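PDB 4E12: diketoreductase from Acinetobacter baylyi, which catalyses the NADH-dependent reduction of dicarbonyl compounds and is related to the 3-hydroxyacyl-CoA dehydrogenases. Local coordinates for the interface of chains A and B. Sequence-based numbering; all coordinates share one arbitrary frame. Chains: chain A/B, Diketoreductase.

The interface of chains A and B. Residues chain A 200, 203-204, 207, 232; chain B 192, 195-196, 199.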
loop_
_atom_site.group_PDB
_atom_site.type_symbol
_atom_site.label_atom_id
_atom_site.label_comp_id
_atom_site.label_asym_id
_atom_site.label_seq_id
_atom_site.Cartn_x
_atom_site.Cartn_y
_atom_site.Cartn_z
ATOM N N LEU A 200 0.647 -0.870 5.793
ATOM C CA LEU A 200 -0.624 -0.659 5.099
ATOM C C LEU A 200 -1.772 -1.435 5.785
ATOM O O LEU A 200 -2.845 -0.883 6.067
ATOM C CB LEU A 200 -0.485 -1.096 3.634
ATOM C CG LEU A 200 -1.755 -1.014 2.795
ATOM C CD1 LEU A 200 -2.291 0.431 2.847
ATOM C CD2 LEU A 200 -1.440 -1.476 1.361
ATOM N N ALA A 203 -2.646 -0.037 9.169
ATOM C CA ALA A 203 -3.434 1.186 9.025
ATOM C C ALA A 203 -4.898 0.870 8.723
ATOM O O ALA A 203 -5.804 1.495 9.273
ATOM C CB ALA A 203 -2.863 2.061 7.917
ATOM N N ALA A 204 -5.147 -0.067 7.822
ATOM C CA ALA A 204 -6.528 -0.435 7.491
ATOM C C ALA A 204 -7.245 -1.016 8.726
ATOM O O ALA A 204 -8.415 -0.716 9.002
ATOM C CB ALA A 204 -6.531 -1.456 6.351
ATOM N N LEU A 207 -8.358 1.647 11.157
ATOM C CA LEU A 207 -9.583 2.292 10.671
ATOM C C LEU A 207 -10.797 1.408 10.925
ATOM O O LEU A 207 -11.880 1.905 11.246
ATOM C CB LEU A 207 -9.516 2.549 9.166
ATOM C CG LEU A 207 -8.438 3.484 8.626
ATOM C CD1 LEU A 207 -8.513 3.479 7.092
ATOM C CD2 LEU A 207 -8.691 4.879 9.196
ATOM N N PRO A 232 -6.697 -3.504 1.263
ATOM C CA PRO A 232 -6.216 -4.220 2.445
ATOM C C PRO A 232 -7.016 -5.430 2.892
ATOM O O PRO A 232 -6.438 -6.434 3.313
ATOM C CB PRO A 232 -6.147 -3.129 3.520
ATOM C CG PRO A 232 -5.928 -1.869 2.728
ATOM C CD PRO A 232 -6.750 -2.049 1.482
ATOM N N VAL B 192 -9.541 8.491 5.231
ATOM C CA VAL B 192 -9.190 7.115 4.892
ATOM C C VAL B 192 -7.948 7.027 3.999
ATOM O O VAL B 192 -6.968 6.369 4.353
ATOM C CB VAL B 192 -10.366 6.361 4.210
ATOM C CG1 VAL B 192 -9.911 4.983 3.759
ATOM C CG2 VAL B 192 -11.538 6.213 5.187
ATOM N N SER B 195 -4.672 8.099 5.450
ATOM C CA SER B 195 -4.377 7.217 6.568
ATOM C C SER B 195 -3.769 5.926 6.100
ATOM O O SER B 195 -2.966 5.333 6.816
ATOM C CB SER B 195 -5.625 6.952 7.427
ATOM O OG SER B 195 -5.986 8.142 8.097
ATOM N N LEU B 196 -4.131 5.484 4.899
ATOM C CA LEU B 196 -3.579 4.246 4.368
ATOM C C LEU B 196 -2.277 4.485 3.635
ATOM O O LEU B 196 -1.339 3.695 3.750
ATOM C CB LEU B 196 -4.561 3.595 3.397
ATOM C CG LEU B 196 -5.908 3.112 3.906
ATOM C CD1 LEU B 196 -6.668 2.547 2.718
ATOM C CD2 LEU B 196 -5.677 2.029 4.946
ATOM N N PRO B 199 1.363 5.568 5.711
ATOM C CA PRO B 199 2.186 4.498 6.290
ATOM C C PRO B 199 3.001 3.682 5.280
ATOM O O PRO B 199 4.144 3.281 5.543
ATOM C CB PRO B 199 1.170 3.654 7.077
ATOM C CG PRO B 199 0.098 4.624 7.433
ATOM C CD PRO B 199 -0.020 5.540 6.232
#
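A:Ala203 and B:Ser195 lie on copies of the same helix, 193-209, and both backbones hold helical torsions through the patch; B:Val192 sits in the loop just ahead of the chain B helix. From the first turn of that helix B:Leu196 reaches toward the chain A helix and packs among A:Leu200, A:Ala203, A:Ala204 and A:Leu207. Its CG lies opposite its own carbonyl carbon (chi1 -64°). CD1 continues the extended chain (chi2 179°), while the other methyl, CD2, turns aside onto the backbone of A:Ala204, 3.6 Å from its CA. The small side chain of A:Ala204 probably lets the methyl come this close to the backbone; A:Ala203 hides much more surface than A:Ala204, whose backbone takes most of the touch. A:Leu207 flanks the inserted leucine, its methyl CD1 lying 3.8 Å from B:Leu196 CD2. The same methyl also meets B:Val192, 3.9 Å from its CG1, so one branch of A:Leu207 bridges two residues of chain B, while its other methyl, CD2, approaches B:Ser195 CB. On the opposite flank A:Leu200, with CG anti to its backbone N (chi1 177°), turns CD1 toward the base of B:Leu196, 3.9 Å from CB, and against the carbonyl oxygen of B:Leu196. The A:Ala203 methyl rests 3.5 Å from the carbonyl oxygen of B:Ser195 and 3.9 Å from CG of the B:Pro199 ring, a turn further along the chain B helix. A:Pro232, at the start of helix 232-239, borders the B:Leu196 tip more distantly. Repeated by two-fold symmetry with the chains exchanged, this knob-like leucine packing joins the C-terminal domains of the two subunits and probably helps hold the enzyme as a dimer.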